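Local coordinates for protein SusD homolog (Bacteroides thetaiotaomicron VPI-5482, PDB 3IHV) that probably binds glycans at the outer membrane of a gut bacterium, as other SusD-family proteins do beside a partner transporter, at residues A[411-416]-A[446-451]; A[245-250]-A[374-379]. All coordinates share one frame; numbering follows the deposited sequence.

Contact 1 of 2, residues A[411-416]-A[446-451]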
loop_
_atom_site.group_PDB
_atom_site.type_symbol
_atom_site.label_atom_id
_atom_site.label_comp_id
_atom_site.label_asym_id
_atom_site.label_seq_id
_atom_site.Cartn_x
_atom_site.Cartn_y
_atom_site.Cartn_z
ATOM N N TRP A 411 21.712 0.857 10.083
ATOM C CA TRP A 411 22.781 -0.125 10.334
ATOM C C TRP A 411 24.161 0.486 10.613
ATOM O O TRP A 411 24.844 0.115 11.603
ATOM C CB TRP A 411 22.815 -1.088 9.155
ATOM C CG TRP A 411 23.946 -1.960 9.050
ATOM C CD1 TRP A 411 24.625 -2.578 10.059
ATOM C CD2 TRP A 411 24.518 -2.436 7.827
ATOM N NE1 TRP A 411 25.621 -3.346 9.538
ATOM C CE2 TRP A 411 25.567 -3.294 8.171
ATOM C CE3 TRP A 411 24.228 -2.220 6.477
ATOM C CZ2 TRP A 411 26.370 -3.926 7.211
ATOM C CZ3 TRP A 411 25.013 -2.830 5.518
ATOM C CH2 TRP A 411 26.067 -3.696 5.893
ATOM N N LYS A 412 24.550 1.439 9.769
ATOM C CA LYS A 412 25.848 2.088 9.878
ATOM C C LYS A 412 25.871 3.274 10.824
ATOM O O LYS A 412 26.944 3.819 11.053
ATOM C CB LYS A 412 26.268 2.617 8.512
ATOM C CG LYS A 412 26.157 1.647 7.332
ATOM C CD LYS A 412 27.189 0.638 7.330
ATOM C CE LYS A 412 27.279 -0.008 5.941
ATOM N NZ LYS A 412 28.350 -1.038 5.926
ATOM N N HIS A 413 24.717 3.666 11.361
ATOM C CA HIS A 413 24.609 4.822 12.252
ATOM C C HIS A 413 25.117 6.093 11.585
ATOM O O HIS A 413 25.943 6.804 12.114
ATOM C CB HIS A 413 25.374 4.539 13.551
ATOM C CG HIS A 413 24.910 3.288 14.219
ATOM N ND1 HIS A 413 23.636 3.156 14.729
ATOM C CD2 HIS A 413 25.536 2.111 14.447
ATOM C CE1 HIS A 413 23.497 1.945 15.240
ATOM N NE2 HIS A 413 24.637 1.296 15.087
ATOM N N GLY A 414 24.575 6.384 10.418
ATOM C CA GLY A 414 25.000 7.545 9.658
ATOM C C GLY A 414 24.912 7.228 8.179
ATOM O O GLY A 414 25.042 6.075 7.789
ATOM N N PRO A 415 24.683 8.245 7.357
ATOM C CA PRO A 415 24.577 7.955 5.937
ATOM C C PRO A 415 25.924 7.787 5.255
ATOM O O PRO A 415 26.894 8.436 5.626
ATOM C CB PRO A 415 23.881 9.184 5.399
ATOM C CG PRO A 415 24.374 10.299 6.326
ATOM C CD PRO A 415 24.414 9.659 7.669
ATOM N N ASP A 416 25.977 6.895 4.281
ATOM C CA ASP A 416 27.149 6.745 3.424
ATOM C C ASP A 416 26.757 7.125 1.995
ATOM O O ASP A 416 25.613 7.543 1.743
ATOM C CB ASP A 416 27.702 5.323 3.490
ATOM C CG ASP A 416 26.692 4.266 3.029
ATOM O OD1 ASP A 416 25.715 4.589 2.319
ATOM O OD2 ASP A 416 26.852 3.106 3.427
ATOM N N LEU A 446 24.824 15.585 6.826
ATOM C CA LEU A 446 23.769 15.112 7.737
ATOM C C LEU A 446 24.313 13.966 8.575
ATOM O O LEU A 446 25.220 13.210 8.136
ATOM C CB LEU A 446 22.549 14.649 6.966
ATOM C CG LEU A 446 21.797 15.662 6.118
ATOM C CD1 LEU A 446 20.793 14.967 5.247
ATOM C CD2 LEU A 446 21.115 16.724 6.980
ATOM N N ASP A 447 23.793 13.823 9.795
ATOM C CA ASP A 447 24.226 12.725 10.642
ATOM C C ASP A 447 23.125 11.703 10.780
ATOM O O ASP A 447 22.087 11.770 10.114
ATOM C CB ASP A 447 24.721 13.244 12.009
ATOM C CG ASP A 447 23.590 13.844 12.876
ATOM O OD1 ASP A 447 22.400 13.922 12.450
ATOM O OD2 ASP A 447 23.899 14.258 14.008
ATOM N N GLU A 448 23.332 10.721 11.631
ATOM C CA GLU A 448 22.316 9.688 11.768
ATOM C C GLU A 448 20.912 10.213 12.021
ATOM O O GLU A 448 19.947 9.777 11.386
ATOM C CB GLU A 448 22.715 8.697 12.850
ATOM C CG GLU A 448 21.669 7.589 13.060
ATOM C CD GLU A 448 22.076 6.635 14.139
ATOM O OE1 GLU A 448 23.223 6.741 14.610
ATOM O OE2 GLU A 448 21.253 5.806 14.537
ATOM N N THR A 449 20.798 11.160 12.934
ATOM C CA THR A 449 19.493 11.704 13.287
ATOM C C THR A 449 18.858 12.535 12.206
ATOM O O THR A 449 17.678 12.356 11.894
ATOM C CB THR A 449 19.621 12.560 14.526
ATOM O OG1 THR A 449 20.112 11.721 15.574
ATOM C CG2 THR A 449 18.249 13.156 14.912
ATOM N N SER A 450 19.632 13.447 11.624
ATOM C CA SER A 450 19.079 14.315 10.612
ATOM C C SER A 450 18.818 13.584 9.301
ATOM O O SER A 450 17.878 13.918 8.576
ATOM C CB SER A 450 19.949 15.571 10.436
ATOM O OG SER A 450 21.268 15.263 9.986
ATOM N N PHE A 451 19.638 12.585 8.979
ATOM C CA PHE A 451 19.373 11.799 7.762
ATOM C C PHE A 451 18.108 10.968 7.953
ATOM O O PHE A 451 17.260 10.861 7.044
ATOM C CB PHE A 451 20.567 10.922 7.434
ATOM C CG PHE A 451 20.478 10.308 6.088
ATOM C CD1 PHE A 451 20.999 10.967 4.985
ATOM C CD2 PHE A 451 19.904 9.054 5.934
ATOM C CE1 PHE A 451 20.937 10.378 3.713
ATOM C CE2 PHE A 451 19.847 8.451 4.697
ATOM C CZ PHE A 451 20.352 9.117 3.579
HETATM O O HOH W 1 25.795 10.011 12.837
#
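Pro-415 lays its ring against Phe-451, and this is the apolar half of the meeting between the turn after helix 397-412 and the start of helix 448-463. Pro-415 CB sits 3.5 Å from the centroid of the Phe-451 ring, 17° off the ring normal, a CH-pi contact over the face. With CG anti to its backbone N, the Phe-451 side chain runs antiparallel to the proline. Pro-415 CG also packs against Leu-446 O, at 3.5 Å. Tyr-420 of helix 417-430 meets the Phe-451 ring edge-to-face and touches Pro-415 as well.

His-413 and Glu-448 extend alongside each other in the same direction. Glu-448 OE1 lies 3.3 Å from His-413 CB, while the carboxylate carbon comes up in plane at the edge of the imidazole, the two planes 44° apart. The polar end of Glu-448 goes to Arg-452, one turn on, with which OE2 forms a salt bridge. An alanine in place of Glu-448 would probably leave Arg-452 without this mate and uncover one flank of His-413.

Water links the backbones, accepting from Glu-448 N at 2.8 Å and donating to His-413 O at 3.3 Å. Next to it, Asp-447 and Ser-450 close a capping box: Ser-450 N gives to Asp-447 OD1 (2.9 Å, 173°) and Asp-447 N to Ser-450 OG (2.9 Å).

The chemistry thus implies a helix start whose polar groups are served by its own capping box, a water and neighbours such as Asn-409, which bonds Glu-448 O, with Pro-415 on Phe-451 as the main apolar contact.

Contact 2 of 2, residues A[245-250]-A[374-379]; sequences LWKNTC and QKYVTT
Tyr-376 is the bump of this contact: its ring leans on the last turns of helix 242-250, and one of its faces lies flat over the backbone where Trp-246 passes into Lys-247. The carbonyl carbon of Trp-246 stands 4.1 Å above the centre of that face, and Lys-247 N lies above it nearer the rim. CG of Tyr-376 is anti to its own carbonyl carbon (chi1 -66°), which starts the ring off beside the backbone N.

Three side chains shape the hollow. Trp-246 CB closes it toward the hydroxyl, 3.5 Å from Tyr-376 CE2, while the indole leads away to meet Trp-371 and Tyr-393. Lys-247 crosses the tyrosine at about a right angle, its CG 3.7 Å from Tyr-376 CD1, before its extended chain departs. Cys-250 fills in at the root, with its CB 3.7 Å from Tyr-376 CB. Its sulfur makes an oblique sulfur-aromatic contact, SG lying 5.0 Å from the Tyr-376 ring centroid and 60° off the normal.

The opposite face of the tyrosine is covered by its neighbour Lys-375, whose CD rides 3.7 Å above the ring plane and whose NZ donates to Tyr-376 OH. The ring is therefore sandwiched between a helix backbone and an aliphatic chain. Beyond it, a second and smaller bump is Val-377, whose CG2 comes 3.4 Å from Cys-250 O.

Asn-251 stitches the edge, its ND2 bonding both Lys-247 O and Tyr-376 O and its OD1 taking Thr-378 N. The arrangement is the short helix 373-376 packed on helix 242-250 through an aromatic side chain laid against helix backbone, a long-range joint between helices separated by more than 120 residues of this SusD-like protein.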
loop_
_atom_site.group_PDB
_atom_site.type_symbol
_atom_site.label_atom_id
_atom_site.label_comp_id
_atom_site.label_asym_id
_atom_site.label_seq_id
_atom_site.Cartn_x
_atom_site.Cartn_y
_atom_site.Cartn_z
ATOM N N LEU A 245 3.834 7.544 -13.715
ATOM C CA LEU A 245 3.336 6.517 -12.843
ATOM C C LEU A 245 1.805 6.512 -12.728
ATOM O O LEU A 245 1.183 5.432 -12.648
ATOM C CB LEU A 245 3.896 6.696 -11.418
ATOM C CG LEU A 245 5.381 6.431 -11.193
ATOM C CD1 LEU A 245 5.870 7.062 -9.916
ATOM C CD2 LEU A 245 5.669 4.905 -11.243
ATOM N N TRP A 246 1.208 7.699 -12.715
ATOM C CA TRP A 246 -0.239 7.853 -12.484
ATOM C C TRP A 246 -0.977 7.622 -13.799
ATOM O O TRP A 246 -2.039 6.959 -13.829
ATOM C CB TRP A 246 -0.531 9.211 -11.726
ATOM C CG TRP A 246 0.459 9.265 -10.609
ATOM C CD1 TRP A 246 1.528 10.088 -10.491
ATOM C CD2 TRP A 246 0.602 8.287 -9.581
ATOM N NE1 TRP A 246 2.303 9.708 -9.440
ATOM C CE2 TRP A 246 1.751 8.607 -8.858
ATOM C CE3 TRP A 246 -0.169 7.200 -9.170
ATOM C CZ2 TRP A 246 2.165 7.861 -7.762
ATOM C CZ3 TRP A 246 0.262 6.464 -8.086
ATOM C CH2 TRP A 246 1.403 6.789 -7.418
ATOM N N LYS A 247 -0.405 8.126 -14.887
ATOM C CA LYS A 247 -0.941 7.812 -16.209
ATOM C C LYS A 247 -0.995 6.293 -16.363
ATOM O O LYS A 247 -2.024 5.733 -16.744
ATOM C CB LYS A 247 -0.086 8.396 -17.356
ATOM C CG LYS A 247 -0.050 9.915 -17.389
ATOM C CD LYS A 247 0.770 10.458 -18.563
ATOM C CE LYS A 247 0.841 11.985 -18.581
ATOM N NZ LYS A 247 1.604 12.542 -19.813
ATOM N N ASN A 248 0.106 5.615 -16.046
ATOM C CA ASN A 248 0.171 4.173 -16.229
ATOM C C ASN A 248 -0.826 3.395 -15.379
ATOM O O ASN A 248 -1.590 2.566 -15.891
ATOM C CB ASN A 248 1.582 3.638 -15.899
ATOM C CG ASN A 248 2.623 4.016 -16.918
ATOM O OD1 ASN A 248 2.319 4.530 -18.002
ATOM N ND2 ASN A 248 3.875 3.678 -16.605
ATOM N N THR A 249 -0.835 3.676 -14.085
ATOM C CA THR A 249 -1.683 2.911 -13.170
ATOM C C THR A 249 -3.192 3.136 -13.414
ATOM O O THR A 249 -3.994 2.241 -13.172
ATOM C CB THR A 249 -1.265 3.150 -11.703
ATOM O OG1 THR A 249 -1.598 1.994 -10.910
ATOM C CG2 THR A 249 -1.930 4.419 -11.148
ATOM N N CYS A 250 -3.553 4.312 -13.935
ATOM C CA CYS A 250 -4.951 4.632 -14.240
ATOM C C CYS A 250 -5.370 4.091 -15.593
ATOM O O CYS A 250 -6.556 4.119 -15.903
ATOM C CB CYS A 250 -5.195 6.149 -14.244
ATOM S SG CYS A 250 -5.098 6.887 -12.597
ATOM N N GLN A 374 -10.660 11.620 -14.222
ATOM C CA GLN A 374 -10.990 12.582 -15.254
ATOM C C GLN A 374 -9.720 13.046 -15.966
ATOM O O GLN A 374 -9.699 13.178 -17.175
ATOM C CB GLN A 374 -11.702 13.763 -14.628
ATOM C CG GLN A 374 -12.000 14.911 -15.551
ATOM C CD GLN A 374 -13.073 14.610 -16.578
ATOM O OE1 GLN A 374 -14.007 13.814 -16.346
ATOM N NE2 GLN A 374 -12.991 15.302 -17.690
ATOM N N LYS A 375 -8.667 13.286 -15.191
ATOM C CA LYS A 375 -7.389 13.682 -15.738
ATOM C C LYS A 375 -6.671 12.579 -16.538
ATOM O O LYS A 375 -6.150 12.843 -17.618
ATOM C CB LYS A 375 -6.435 14.106 -14.607
ATOM C CG LYS A 375 -5.084 14.624 -15.126
ATOM C CD LYS A 375 -4.127 15.007 -14.006
ATOM C CE LYS A 375 -2.878 15.679 -14.575
ATOM N NZ LYS A 375 -1.843 15.809 -13.508
ATOM N N TYR A 376 -6.621 11.366 -16.004
ATOM C CA TYR A 376 -5.789 10.316 -16.592
ATOM C C TYR A 376 -6.406 9.271 -17.525
ATOM O O TYR A 376 -5.720 8.800 -18.418
ATOM C CB TYR A 376 -5.026 9.601 -15.481
ATOM C CG TYR A 376 -3.998 10.467 -14.778
ATOM C CD1 TYR A 376 -2.957 11.057 -15.490
ATOM C CD2 TYR A 376 -4.008 10.628 -13.422
ATOM C CE1 TYR A 376 -2.006 11.818 -14.859
ATOM C CE2 TYR A 376 -3.062 11.388 -12.779
ATOM C CZ TYR A 376 -2.057 11.980 -13.495
ATOM O OH TYR A 376 -1.110 12.755 -12.868
ATOM N N VAL A 377 -7.659 8.885 -17.310
ATOM C CA VAL A 377 -8.212 7.762 -18.055
ATOM C C VAL A 377 -8.546 8.151 -19.478
ATOM O O VAL A 377 -9.335 9.055 -19.700
ATOM C CB VAL A 377 -9.378 7.126 -17.300
ATOM C CG1 VAL A 377 -9.982 5.983 -18.111
ATOM C CG2 VAL A 377 -8.861 6.593 -16.011
ATOM N N THR A 378 -7.892 7.498 -20.442
ATOM C CA THR A 378 -8.059 7.854 -21.859
ATOM C C THR A 378 -9.182 7.100 -22.554
ATOM O O THR A 378 -9.555 7.434 -23.706
ATOM C CB THR A 378 -6.760 7.561 -22.634
ATOM O OG1 THR A 378 -6.451 6.165 -22.530
ATOM C CG2 THR A 378 -5.609 8.361 -22.071
ATOM N N THR A 379 -9.710 6.067 -21.896
ATOM C CA THR A 379 -10.716 5.225 -22.518
ATOM C C THR A 379 -12.038 5.148 -21.780
ATOM O O THR A 379 -12.119 5.375 -20.582
ATOM C CB THR A 379 -10.189 3.839 -22.673
ATOM O OG1 THR A 379 -9.860 3.311 -21.376
ATOM C CG2 THR A 379 -8.942 3.883 -23.556
#

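Contact 2 and contact 1 lie in series along the chain: 245-250 pairs with 374-379 before 411-416 meets 446-451. Their centres are about 38 Å apart and their nearest atoms about 20 Å, so the two do not touch. Contact 2 is buried and joins helices 242-250 and 373-376. Contact 1 is a surface contact at the C-terminal end of helix 397-412 and the start of helix 448-463. Strand 392-396 leads directly into helix 397-412, and its Tyr-393 meets Trp-246, giving a chain route from one to the other. One contact thus brings together the ends of a long run of chain in the interior, the other those of a short one at the surface.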